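Long-range contacts in transcription regulator AcaB (Escherichia coli, PDB 6N8B), which probably acts as a plasmid-encoded transcriptional regulator with a crucial role in the conjugation of IncC plasmids: residues Q35-E39 against N107-I113; R40-R44 against S196-E202; I99-Y105 against M134-L140; V79-D84 against L126-L130; V71-H75 against R168-I172. One frame throughout, in Å; residues are numbered along the deposited sequence.

How the interactions relate
From the N terminus, strand 23-29 leads into helix 32-59, whose first turns supply interactions 1 and 2. Interaction 1 closes a loop of 67 residues by joining this helix to strand 109-115. Interaction 2 brings the helix against the loop before helix 201-211 and its first residues, enclosing 151 residues that contain interactions 3, 4 and 5. Helix 62-96 then meets helix 148-182 in interaction 5 and helix 118-142 in interaction 4; interactions 3 and 4 both lie within the loop of interaction 5. Interaction 3 folds the loop after helix 62-96 onto helix 118-142. Interaction 1 crosses all the others, and 3 crosses 4. Together they tie a helical bundle to its two-stranded sheet and C-terminal helix.

Interaction 1: Q35-E39 against N107-I113; sequences QRVME and NPNEYTI
Residues 35-39 are helical, and 109-113 form an extended strand running in nearly the same direction: the axes diverge by 24° and come within 10.7 Å. Q35 pairs in register with N109 (CA-CA 7.4 Å) and M38 with Y111 (CA-CA 8.7 Å). The Y111 ring (chi1 m) lies between the helix and the strand. M38, with rotamer t, p, p, places CG 3.7 Å from the Y111 ring centroid and almost on its normal, a CH-pi contact; M38 SD, 4.8 Å from the same centroid, adds a Met-aromatic contact. A flexible thioether suits the flat ring. At the ring edge, Y111 OH donates to E39 OE2 at 2.4 Å, a very short hydrogen bond. Q35 (m, t) is long enough to cross the gap, its NE2 donating to N107 O at 2.9 Å. M38 CE meets I113 CG2 at 4.3 Å. In this helix-on-sheet packing, antiparallel strands 23-29 and 109-115 pack on the N-terminal part of helix 32-59, while I127 of helix 118-142 touches M38.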
# COMPACT_ATOMS: atom_id res chain seq x y z
N GLN A 35 9.42 -0.63 -6.72
CA GLN A 35 9.12 -1.70 -7.65
C GLN A 35 8.76 -2.98 -6.91
O GLN A 35 7.77 -3.65 -7.24
CB GLN A 35 10.30 -1.94 -8.59
CG GLN A 35 10.41 -0.94 -9.72
CD GLN A 35 11.60 -1.20 -10.61
OE1 GLN A 35 12.32 -2.19 -10.44
NE2 GLN A 35 11.82 -0.32 -11.58
N ARG A 36 9.56 -3.35 -5.90
CA ARG A 36 9.32 -4.60 -5.20
C ARG A 36 8.01 -4.54 -4.41
O ARG A 36 7.22 -5.48 -4.46
CB ARG A 36 10.50 -4.93 -4.28
CG ARG A 36 11.59 -5.74 -4.98
CD ARG A 36 11.01 -7.04 -5.58
NE ARG A 36 11.20 -8.18 -4.69
CZ ARG A 36 10.56 -9.33 -4.81
NH1 ARG A 36 10.82 -10.32 -3.95
NH2 ARG A 36 9.66 -9.51 -5.76
N VAL A 37 7.77 -3.44 -3.70
CA VAL A 37 6.50 -3.26 -2.99
C VAL A 37 5.33 -3.45 -3.94
O VAL A 37 4.36 -4.15 -3.64
CB VAL A 37 6.46 -1.88 -2.32
CG1 VAL A 37 5.04 -1.56 -1.85
CG2 VAL A 37 7.42 -1.83 -1.16
N MET A 38 5.41 -2.83 -5.12
CA MET A 38 4.34 -2.95 -6.11
C MET A 38 4.15 -4.40 -6.55
O MET A 38 3.02 -4.89 -6.62
CB MET A 38 4.64 -2.05 -7.30
CG MET A 38 3.88 -2.36 -8.58
SD MET A 38 2.10 -2.09 -8.51
CE MET A 38 1.99 -0.32 -8.52
N GLU A 39 5.25 -5.11 -6.81
CA GLU A 39 5.12 -6.44 -7.40
C GLU A 39 4.60 -7.48 -6.41
O GLU A 39 3.90 -8.41 -6.83
CB GLU A 39 6.45 -6.87 -8.01
CG GLU A 39 6.75 -6.14 -9.30
CD GLU A 39 8.19 -6.25 -9.72
OE1 GLU A 39 8.94 -6.99 -9.05
OE2 GLU A 39 8.56 -5.59 -10.71
N ASN A 107 16.95 0.97 -14.49
CA ASN A 107 15.87 0.13 -14.98
C ASN A 107 14.56 0.49 -14.29
O ASN A 107 14.14 -0.17 -13.33
CB ASN A 107 16.18 -1.35 -14.79
CG ASN A 107 15.13 -2.27 -15.41
OD1 ASN A 107 14.93 -2.27 -16.63
ND2 ASN A 107 14.46 -3.06 -14.58
N PRO A 108 13.89 1.55 -14.73
CA PRO A 108 12.52 1.78 -14.27
C PRO A 108 11.58 0.84 -14.99
O PRO A 108 11.85 0.37 -16.10
CB PRO A 108 12.25 3.25 -14.65
CG PRO A 108 13.56 3.79 -15.18
CD PRO A 108 14.35 2.61 -15.65
N ASN A 109 10.44 0.57 -14.35
CA ASN A 109 9.42 -0.29 -14.94
C ASN A 109 8.08 0.43 -14.98
O ASN A 109 7.80 1.31 -14.16
CB ASN A 109 9.29 -1.62 -14.18
CG ASN A 109 10.54 -2.48 -14.27
OD1 ASN A 109 11.45 -2.20 -15.05
ND2 ASN A 109 10.59 -3.54 -13.47
N GLU A 110 7.25 0.03 -15.93
CA GLU A 110 5.90 0.55 -16.08
C GLU A 110 4.92 -0.57 -15.80
O GLU A 110 5.04 -1.67 -16.36
CB GLU A 110 5.69 1.10 -17.49
CG GLU A 110 6.39 2.42 -17.75
CD GLU A 110 6.18 2.92 -19.16
OE1 GLU A 110 6.33 4.14 -19.40
OE2 GLU A 110 5.89 2.08 -20.04
N TYR A 111 3.95 -0.31 -14.92
CA TYR A 111 2.93 -1.28 -14.58
C TYR A 111 1.57 -0.78 -15.05
O TYR A 111 1.18 0.35 -14.75
CB TYR A 111 2.89 -1.54 -13.07
CG TYR A 111 4.19 -2.02 -12.48
CD1 TYR A 111 5.15 -1.12 -12.01
CD2 TYR A 111 4.47 -3.38 -12.37
CE1 TYR A 111 6.34 -1.57 -11.46
CE2 TYR A 111 5.65 -3.83 -11.82
CZ TYR A 111 6.59 -2.92 -11.37
OH TYR A 111 7.77 -3.36 -10.83
N THR A 112 0.85 -1.63 -15.78
CA THR A 112 -0.53 -1.36 -16.14
C THR A 112 -1.42 -1.81 -14.99
O THR A 112 -1.49 -3.00 -14.68
CB THR A 112 -0.92 -2.08 -17.43
OG1 THR A 112 -0.09 -1.62 -18.51
CG2 THR A 112 -2.37 -1.83 -17.77
N ILE A 113 -2.09 -0.86 -14.35
CA ILE A 113 -2.92 -1.13 -13.19
C ILE A 113 -4.33 -0.65 -13.49
O ILE A 113 -4.52 0.36 -14.19
CB ILE A 113 -2.38 -0.47 -11.91
CG1 ILE A 113 -2.51 1.05 -11.98
CG2 ILE A 113 -0.92 -0.85 -11.69
CD1 ILE A 113 -1.99 1.77 -10.75

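Interaction 2: R40-R44 against S196-E202; sequences RSFER and SATGDKE
One aspartate does two jobs here: D200, the N-cap of helix 201-211, caps I203 N through OD2 while its carboxylate also grips R40. The result is a salt-bridge network on an N-cap. Residues 40-44 are helical, kinked where E43 N and R44 N lack bonds to the preceding turn; 196-200 are non-helical and pass alongside, R40 opposite D200 (CA-CA 6.4 Å) and R44 opposite T198 (CA-CA 6.8 Å). R40 (p, t, m) presents its guanidinium edge, NE to D200 OD1 at 2.7 Å and NH2 to D200 OD2 at 2.9 Å; a weak hydrogen bond, also part of a salt bridge, joins R40 NH2 to E202 OE2 at 3.0 Å. Arginine suits this place because its planar group can serve two carboxylates at once. R44 (t, p, t) points across the other end of the contact, where S196 C lies over one face of its guanidinium. Its NH2 forms a salt bridge with E173 of helix 148-182, while R44 NE donates to T198 OG1 at 3.1 Å.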
# COMPACT_ATOMS: atom_id res chain seq x y z
N ARG A 40 4.93 -7.37 -5.13
CA ARG A 40 4.49 -8.39 -4.19
C ARG A 40 3.22 -8.03 -3.44
O ARG A 40 2.62 -8.92 -2.82
CB ARG A 40 5.60 -8.72 -3.17
CG ARG A 40 6.29 -7.53 -2.53
CD ARG A 40 7.64 -7.93 -1.95
NE ARG A 40 7.54 -8.55 -0.63
CZ ARG A 40 8.01 -8.02 0.49
NH1 ARG A 40 8.65 -6.86 0.46
NH2 ARG A 40 7.87 -8.66 1.64
N SER A 41 2.77 -6.78 -3.48
CA SER A 41 1.63 -6.39 -2.67
C SER A 41 0.42 -5.87 -3.45
O SER A 41 -0.70 -6.05 -2.99
CB SER A 41 2.03 -5.32 -1.64
OG SER A 41 2.07 -4.03 -2.23
N PHE A 42 0.62 -5.23 -4.61
CA PHE A 42 -0.47 -4.45 -5.20
C PHE A 42 -1.66 -5.31 -5.59
O PHE A 42 -2.78 -5.08 -5.13
CB PHE A 42 0.03 -3.67 -6.42
CG PHE A 42 -1.01 -2.78 -7.03
CD1 PHE A 42 -1.29 -1.54 -6.48
CD2 PHE A 42 -1.72 -3.19 -8.14
CE1 PHE A 42 -2.26 -0.72 -7.03
CE2 PHE A 42 -2.69 -2.37 -8.70
CZ PHE A 42 -2.96 -1.14 -8.14
N GLU A 43 -1.44 -6.30 -6.46
CA GLU A 43 -2.56 -7.07 -6.97
C GLU A 43 -3.28 -7.82 -5.86
O GLU A 43 -4.50 -7.99 -5.92
CB GLU A 43 -2.09 -8.03 -8.06
CG GLU A 43 -1.71 -7.32 -9.34
CD GLU A 43 -1.70 -8.24 -10.54
OE1 GLU A 43 -1.53 -9.47 -10.35
OE2 GLU A 43 -1.86 -7.74 -11.67
N ARG A 44 -2.55 -8.26 -4.84
CA ARG A 44 -3.19 -8.84 -3.67
C ARG A 44 -4.03 -7.81 -2.93
O ARG A 44 -5.17 -8.08 -2.54
CB ARG A 44 -2.14 -9.45 -2.74
CG ARG A 44 -2.73 -10.13 -1.52
CD ARG A 44 -3.66 -11.26 -1.90
NE ARG A 44 -4.42 -11.75 -0.76
CZ ARG A 44 -5.62 -11.30 -0.41
NH1 ARG A 44 -6.20 -10.34 -1.12
NH2 ARG A 44 -6.24 -11.80 0.65
N SER A 196 -8.33 -14.81 -1.96
CA SER A 196 -7.12 -15.19 -2.68
C SER A 196 -5.97 -15.44 -1.72
O SER A 196 -5.89 -14.84 -0.64
CB SER A 196 -6.71 -14.14 -3.70
OG SER A 196 -7.85 -13.66 -4.40
N ALA A 197 -5.08 -16.33 -2.13
CA ALA A 197 -3.89 -16.62 -1.34
C ALA A 197 -2.98 -15.41 -1.29
O ALA A 197 -2.96 -14.57 -2.20
CB ALA A 197 -3.15 -17.82 -1.92
N THR A 198 -2.23 -15.30 -0.20
CA THR A 198 -1.26 -14.23 -0.01
C THR A 198 0.12 -14.84 -0.23
O THR A 198 0.67 -15.50 0.65
CB THR A 198 -1.40 -13.61 1.38
OG1 THR A 198 -2.71 -13.03 1.51
CG2 THR A 198 -0.35 -12.54 1.59
N GLY A 199 0.68 -14.62 -1.42
CA GLY A 199 1.93 -15.26 -1.80
C GLY A 199 3.15 -14.72 -1.08
O GLY A 199 4.20 -15.37 -1.12
N ASP A 200 3.03 -13.58 -0.41
CA ASP A 200 4.15 -12.97 0.30
C ASP A 200 4.03 -13.32 1.77
O ASP A 200 2.99 -13.05 2.39
CB ASP A 200 4.16 -11.45 0.11
CG ASP A 200 5.45 -10.82 0.56
OD1 ASP A 200 6.46 -10.96 -0.15
OD2 ASP A 200 5.46 -10.21 1.65
N LYS A 201 5.08 -13.93 2.33
CA LYS A 201 4.99 -14.41 3.71
C LYS A 201 4.96 -13.25 4.70
O LYS A 201 4.29 -13.35 5.74
CB LYS A 201 6.14 -15.36 4.03
CG LYS A 201 5.91 -16.13 5.33
CD LYS A 201 7.19 -16.58 6.01
CE LYS A 201 6.87 -17.12 7.40
NZ LYS A 201 7.33 -16.18 8.47
N GLU A 202 5.68 -12.17 4.42
CA GLU A 202 5.61 -11.00 5.30
C GLU A 202 4.18 -10.47 5.36
O GLU A 202 3.67 -10.14 6.44
CB GLU A 202 6.54 -9.89 4.82
CG GLU A 202 8.02 -10.04 5.15
CD GLU A 202 8.75 -8.71 5.03
OE1 GLU A 202 8.45 -7.80 5.84
OE2 GLU A 202 9.55 -8.54 4.08

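Interaction 3: I99-Y105 against M134-L140; sequences IDMMPGY and MGIVDTL
This is a loop-on-helix contact near one end of the helical bundle, where the connection from helix 62-96 to strand 109-115 folds along helix 118-142. Residues 99-105 are mostly extended, without regular structure, while 134-140 are helical; the closest backbone approach is M102 to T139 (CA-CA 6.0 Å). T139 is the centre. Its p rotamer lets T139 OG1 donate a hydrogen bond to I136 O, 3.3 Å away, so that its methyl faces the loop: T139 CG2 lies 3.3 Å from P103 CD and 3.6 Å from M102 CA. M102, between wells at chi2 and chi3, curls its CE to 3.4 Å from I136 CG1 and 3.5 Å from G135 O. The lack of a side chain on G135 bares the helix backbone, and Y105 OH approaches G135 CA to 3.3 Å. Tyrosine is long enough to bring its hydroxyl to the helix: Y105 OH donates to D138 OD2 at 2.6 Å. At the other end I99 CD1 packs on L140 CD2 at 3.9 Å. Around the contact, D138 also forms a salt bridge with R151 of helix 148-182, and I136 and L140 pack against helix 62-96 through L90 and M94.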
# COMPACT_ATOMS: atom_id res chain seq x y z
N ILE A 99 21.01 20.99 -3.25
CA ILE A 99 20.87 19.90 -4.21
C ILE A 99 19.56 20.08 -4.97
O ILE A 99 18.48 20.09 -4.36
CB ILE A 99 20.93 18.53 -3.52
CG1 ILE A 99 22.07 18.51 -2.50
CG2 ILE A 99 21.11 17.42 -4.55
CD1 ILE A 99 22.12 17.26 -1.67
N ASP A 100 19.66 20.24 -6.29
CA ASP A 100 18.50 20.52 -7.12
C ASP A 100 17.89 19.27 -7.74
O ASP A 100 16.66 19.16 -7.83
CB ASP A 100 18.88 21.50 -8.23
CG ASP A 100 20.11 21.06 -9.01
OD1 ASP A 100 20.61 21.85 -9.83
OD2 ASP A 100 20.58 19.92 -8.80
N MET A 101 18.71 18.31 -8.16
CA MET A 101 18.27 17.27 -9.08
C MET A 101 18.17 15.91 -8.39
O MET A 101 18.71 15.69 -7.30
CB MET A 101 19.21 17.18 -10.29
CG MET A 101 18.60 16.54 -11.54
SD MET A 101 17.12 17.37 -12.15
CE MET A 101 15.81 16.30 -11.53
N MET A 102 17.46 15.02 -9.06
CA MET A 102 17.28 13.62 -8.71
C MET A 102 18.00 12.74 -9.73
O MET A 102 18.40 13.22 -10.80
CB MET A 102 15.79 13.29 -8.67
CG MET A 102 14.97 14.28 -7.88
SD MET A 102 13.78 13.43 -6.84
CE MET A 102 14.64 13.61 -5.29
N PRO A 103 18.19 11.45 -9.44
CA PRO A 103 19.00 10.62 -10.33
C PRO A 103 18.15 9.95 -11.40
O PRO A 103 16.95 9.75 -11.27
CB PRO A 103 19.59 9.57 -9.38
CG PRO A 103 18.79 9.69 -8.08
CD PRO A 103 17.66 10.63 -8.35
N GLY A 104 18.83 9.58 -12.48
CA GLY A 104 18.28 8.58 -13.36
C GLY A 104 18.24 7.24 -12.66
O GLY A 104 18.83 7.04 -11.60
N TYR A 105 17.52 6.30 -13.26
CA TYR A 105 17.46 4.94 -12.73
C TYR A 105 17.73 3.96 -13.86
O TYR A 105 17.17 4.09 -14.95
CB TYR A 105 16.12 4.66 -12.06
CG TYR A 105 16.05 5.24 -10.66
CD1 TYR A 105 15.73 6.57 -10.45
CD2 TYR A 105 16.35 4.45 -9.55
CE1 TYR A 105 15.68 7.11 -9.18
CE2 TYR A 105 16.30 4.98 -8.28
CZ TYR A 105 15.97 6.30 -8.10
OH TYR A 105 15.92 6.83 -6.83
N MET A 134 12.28 7.46 -2.03
CA MET A 134 13.52 6.76 -2.35
C MET A 134 14.40 7.61 -3.27
O MET A 134 15.62 7.64 -3.11
CB MET A 134 13.22 5.41 -2.99
CG MET A 134 12.43 4.46 -2.11
SD MET A 134 13.26 4.19 -0.52
CE MET A 134 12.24 5.17 0.58
N GLY A 135 13.78 8.30 -4.23
CA GLY A 135 14.54 9.21 -5.07
C GLY A 135 15.24 10.29 -4.27
O GLY A 135 16.37 10.68 -4.60
N ILE A 136 14.59 10.79 -3.22
CA ILE A 136 15.22 11.82 -2.39
C ILE A 136 16.37 11.21 -1.60
O ILE A 136 17.49 11.75 -1.59
CB ILE A 136 14.18 12.47 -1.45
CG1 ILE A 136 13.12 13.21 -2.26
CG2 ILE A 136 14.87 13.43 -0.50
CD1 ILE A 136 11.97 13.70 -1.43
N VAL A 137 16.12 10.09 -0.93
CA VAL A 137 17.16 9.40 -0.18
C VAL A 137 18.34 9.05 -1.09
O VAL A 137 19.50 9.15 -0.68
CB VAL A 137 16.58 8.15 0.50
CG1 VAL A 137 17.67 7.39 1.25
CG2 VAL A 137 15.46 8.54 1.45
N ASP A 138 18.05 8.66 -2.33
CA ASP A 138 19.13 8.22 -3.22
C ASP A 138 20.08 9.36 -3.58
O ASP A 138 21.29 9.14 -3.67
CB ASP A 138 18.54 7.58 -4.48
CG ASP A 138 18.10 6.15 -4.25
OD1 ASP A 138 18.56 5.55 -3.25
OD2 ASP A 138 17.31 5.63 -5.05
N THR A 139 19.57 10.58 -3.77
CA THR A 139 20.49 11.67 -4.09
C THR A 139 21.20 12.17 -2.84
O THR A 139 22.37 12.54 -2.91
CB THR A 139 19.78 12.84 -4.75
OG1 THR A 139 19.08 13.60 -3.76
CG2 THR A 139 18.80 12.36 -5.75
N LEU A 140 20.52 12.14 -1.69
CA LEU A 140 21.18 12.48 -0.45
C LEU A 140 22.27 11.47 -0.12
O LEU A 140 23.30 11.84 0.46
CB LEU A 140 20.16 12.56 0.68
CG LEU A 140 19.05 13.60 0.47
CD1 LEU A 140 18.14 13.66 1.67
CD2 LEU A 140 19.69 14.94 0.22

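Interaction 4: V79-D84 against L126-L130; sequences VSEDLD and LIRKL
L126 is the apolar centre. With rotamer m, t it extends from helix 118-142 toward helix 62-96, placing CD2 3.5 Å from S80 CA and 3.8 Å from L83 CD1, and CD1 3.9 Å from V79 CG1. A branched leucine suits this spot since its two methyls can touch neighbouring turns at once. One turn further on, L83 (chi1 m) brings CD2 to 4.4 Å from L130 CB. Both segments are helical and run parallel, their axes 10.1 Å apart and crossing at 20°; S80 sits opposite L126 (CA-CA 6.3 Å) and L83 opposite K129 (CA-CA 6.8 Å). Behind this seam, L162 and L165 of helix 148-182 contact L126, as expected inside a helical bundle. Toward the solvent, K129 (chi1 m) sends its chain across the gap: NZ donates to S80 OG at 3.0 Å and to D84 OD1 at 3.0 Å, with a weak third bond to D84 OD2 at 3.4 Å. Lysine suits the border because its methylenes pack while its ammonium reaches the charge. The chemistry thus divides in two: methyl packing joins the helices inside, and a salt bridge, with a hydrogen bond to S80, spans their outer edge.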
# COMPACT_ATOMS: atom_id res chain seq x y z
N VAL A 79 -0.09 6.14 6.84
CA VAL A 79 1.07 5.92 5.97
C VAL A 79 1.26 7.11 5.04
O VAL A 79 2.38 7.59 4.84
CB VAL A 79 0.92 4.60 5.20
CG1 VAL A 79 2.09 4.42 4.24
CG2 VAL A 79 0.83 3.43 6.16
N SER A 80 0.16 7.61 4.47
CA SER A 80 0.25 8.77 3.59
C SER A 80 0.78 9.99 4.34
O SER A 80 1.56 10.78 3.79
CB SER A 80 -1.12 9.07 2.98
OG SER A 80 -1.05 10.20 2.12
N GLU A 81 0.35 10.15 5.59
CA GLU A 81 0.79 11.29 6.39
C GLU A 81 2.28 11.20 6.70
O GLU A 81 2.98 12.22 6.67
CB GLU A 81 -0.03 11.33 7.67
CG GLU A 81 -1.47 11.76 7.45
CD GLU A 81 -2.37 11.44 8.64
OE1 GLU A 81 -3.60 11.38 8.45
OE2 GLU A 81 -1.85 11.27 9.76
N ASP A 82 2.79 10.00 6.98
CA ASP A 82 4.19 9.86 7.37
C ASP A 82 5.15 9.91 6.19
O ASP A 82 6.31 10.31 6.37
CB ASP A 82 4.42 8.57 8.15
CG ASP A 82 3.61 8.50 9.42
OD1 ASP A 82 3.17 9.56 9.91
OD2 ASP A 82 3.44 7.38 9.95
N LEU A 83 4.71 9.53 4.99
CA LEU A 83 5.55 9.77 3.82
C LEU A 83 5.62 11.25 3.48
O LEU A 83 6.67 11.74 3.07
CB LEU A 83 5.05 8.97 2.62
CG LEU A 83 5.01 7.45 2.72
CD1 LEU A 83 3.86 6.89 1.92
CD2 LEU A 83 6.32 6.87 2.25
N ASP A 84 4.51 11.97 3.67
CA ASP A 84 4.52 13.41 3.43
C ASP A 84 5.50 14.11 4.36
O ASP A 84 6.22 15.03 3.94
CB ASP A 84 3.12 13.98 3.57
CG ASP A 84 2.24 13.68 2.36
OD1 ASP A 84 2.79 13.33 1.29
OD2 ASP A 84 1.00 13.80 2.48
N LEU A 126 0.28 5.72 -2.75
CA LEU A 126 1.30 5.53 -1.72
C LEU A 126 2.59 4.99 -2.30
O LEU A 126 3.69 5.38 -1.88
CB LEU A 126 0.78 4.60 -0.63
CG LEU A 126 -0.27 5.22 0.30
CD1 LEU A 126 -0.62 4.27 1.42
CD2 LEU A 126 0.26 6.53 0.84
N ILE A 127 2.49 4.07 -3.26
CA ILE A 127 3.69 3.50 -3.87
C ILE A 127 4.47 4.59 -4.61
O ILE A 127 5.70 4.60 -4.61
CB ILE A 127 3.31 2.34 -4.80
CG1 ILE A 127 2.58 1.26 -4.00
CG2 ILE A 127 4.54 1.77 -5.50
CD1 ILE A 127 2.54 -0.09 -4.67
N ARG A 128 3.75 5.53 -5.23
CA ARG A 128 4.42 6.63 -5.92
C ARG A 128 5.16 7.52 -4.93
O ARG A 128 6.31 7.90 -5.16
CB ARG A 128 3.40 7.44 -6.73
CG ARG A 128 3.77 8.91 -6.94
CD ARG A 128 5.02 9.06 -7.81
NE ARG A 128 4.99 8.22 -9.00
CZ ARG A 128 4.57 8.64 -10.19
NH1 ARG A 128 4.12 9.88 -10.35
NH2 ARG A 128 4.60 7.81 -11.23
N LYS A 129 4.51 7.87 -3.82
CA LYS A 129 5.18 8.72 -2.84
C LYS A 129 6.36 8.01 -2.19
O LYS A 129 7.32 8.66 -1.77
CB LYS A 129 4.19 9.23 -1.80
CG LYS A 129 2.85 9.56 -2.40
CD LYS A 129 2.22 10.79 -1.77
CE LYS A 129 1.86 10.58 -0.33
NZ LYS A 129 0.74 11.50 0.05
N LEU A 130 6.33 6.68 -2.14
CA LEU A 130 7.51 5.94 -1.72
C LEU A 130 8.60 6.01 -2.78
O LEU A 130 9.78 6.18 -2.46
CB LEU A 130 7.13 4.49 -1.42
CG LEU A 130 8.23 3.44 -1.32
CD1 LEU A 130 8.93 3.57 0.00
CD2 LEU A 130 7.68 2.04 -1.48

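Interaction 5: V71-H75 against R168-I172; sequences VILEH and RIIGI
I72 extends from helix 62-96 over I172 of helix 148-182, its CD1 3.6 Å from I172 CG2 and 4.5 Å from I169 CA. The reach depends on its m, m rotamer, which carries the terminal methyl across although the CA-CB bond itself points sideways. Both segments are regular helix and run antiparallel, at 175° with axes 10.7 Å apart; the nearest backbone pair is I72 with I169 (CA-CA 6.8 Å). I172 (m, t) points straight at the partner and meets more than one residue: besides I72, its CD1 lies 4.1 Å from V71 CG1 and 4.3 Å from H75 CD2. The apolar isoleucines and V71 suit this inner face because their methyl groups pack across the gap. At the more polar edge, H75 (chi1 m) and R168 (m, t, p) both direct their CA-CB bonds across the interface, and the edge of the R168 guanidinium comes to one face of the imidazole. The model crowds these two groups, so their exact spacing is unreliable. R168 NE makes a weak hydrogen bond to T210 OG1. This is side-by-side packing of two long antiparallel helices in the bundle. I169 turns to V45 and S48 of helix 32-59, I170 reaches R44 and S48 there and also I203 and A207, and R168 touches E206, so helix 148-182 lies between helix 62-96 and the C-terminal helix 201-211.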
# COMPACT_ATOMS: atom_id res chain seq x y z
N VAL A 71 -11.50 2.80 9.43
CA VAL A 71 -10.25 2.22 9.91
C VAL A 71 -9.38 1.77 8.73
O VAL A 71 -8.15 1.81 8.81
CB VAL A 71 -10.54 1.08 10.90
CG1 VAL A 71 -9.40 0.09 10.95
CG2 VAL A 71 -10.80 1.66 12.28
N ILE A 72 -10.00 1.36 7.62
CA ILE A 72 -9.24 1.15 6.39
C ILE A 72 -8.58 2.45 5.95
O ILE A 72 -7.36 2.52 5.78
CB ILE A 72 -10.14 0.59 5.27
CG1 ILE A 72 -10.46 -0.89 5.48
CG2 ILE A 72 -9.49 0.81 3.91
CD1 ILE A 72 -9.37 -1.82 4.98
N LEU A 73 -9.38 3.50 5.81
CA LEU A 73 -8.84 4.75 5.27
C LEU A 73 -8.02 5.52 6.29
O LEU A 73 -7.28 6.42 5.89
CB LEU A 73 -9.97 5.62 4.71
CG LEU A 73 -10.64 5.17 3.39
CD1 LEU A 73 -11.50 3.91 3.49
CD2 LEU A 73 -11.46 6.32 2.79
N GLU A 74 -8.09 5.17 7.57
CA GLU A 74 -7.15 5.74 8.53
C GLU A 74 -5.75 5.17 8.33
O GLU A 74 -4.76 5.91 8.34
CB GLU A 74 -7.62 5.50 9.96
CG GLU A 74 -8.50 6.60 10.52
CD GLU A 74 -9.25 6.17 11.77
OE1 GLU A 74 -8.87 5.14 12.37
OE2 GLU A 74 -10.24 6.85 12.15
N HIS A 75 -5.64 3.84 8.22
CA HIS A 75 -4.33 3.24 8.03
C HIS A 75 -3.70 3.74 6.74
O HIS A 75 -2.50 4.05 6.71
CB HIS A 75 -4.46 1.72 8.07
CG HIS A 75 -4.72 1.24 9.45
ND1 HIS A 75 -3.92 1.59 10.51
CD2 HIS A 75 -5.73 0.49 9.97
CE1 HIS A 75 -4.40 1.07 11.62
NE2 HIS A 75 -5.49 0.39 11.32
N ARG A 168 -2.18 -5.50 6.59
CA ARG A 168 -3.25 -5.17 7.51
C ARG A 168 -4.58 -4.98 6.79
O ARG A 168 -5.63 -5.40 7.30
CB ARG A 168 -2.84 -3.96 8.32
CG ARG A 168 -1.87 -4.43 9.36
CD ARG A 168 -1.83 -3.50 10.49
NE ARG A 168 -3.08 -3.69 11.23
CZ ARG A 168 -3.77 -2.73 11.82
NH1 ARG A 168 -3.29 -1.52 11.78
NH2 ARG A 168 -4.92 -3.00 12.44
N ILE A 169 -4.54 -4.38 5.60
CA ILE A 169 -5.70 -4.39 4.72
C ILE A 169 -6.22 -5.81 4.56
O ILE A 169 -7.40 -6.09 4.80
CB ILE A 169 -5.32 -3.78 3.36
CG1 ILE A 169 -5.13 -2.26 3.50
CG2 ILE A 169 -6.37 -4.12 2.31
CD1 ILE A 169 -4.58 -1.60 2.27
N ILE A 170 -5.34 -6.73 4.18
CA ILE A 170 -5.74 -8.13 4.02
C ILE A 170 -6.22 -8.70 5.35
O ILE A 170 -7.24 -9.40 5.40
CB ILE A 170 -4.58 -8.95 3.43
CG1 ILE A 170 -4.39 -8.60 1.95
CG2 ILE A 170 -4.82 -10.44 3.61
CD1 ILE A 170 -2.96 -8.37 1.55
N GLY A 171 -5.54 -8.36 6.44
CA GLY A 171 -6.02 -8.78 7.75
C GLY A 171 -7.41 -8.25 8.05
O GLY A 171 -8.27 -8.98 8.54
N ILE A 172 -7.65 -6.97 7.75
CA ILE A 172 -8.99 -6.41 7.86
C ILE A 172 -9.96 -7.19 6.99
O ILE A 172 -11.11 -7.44 7.38
CB ILE A 172 -8.97 -4.91 7.50
CG1 ILE A 172 -8.27 -4.11 8.59
CG2 ILE A 172 -10.38 -4.40 7.27
CD1 ILE A 172 -8.06 -2.64 8.25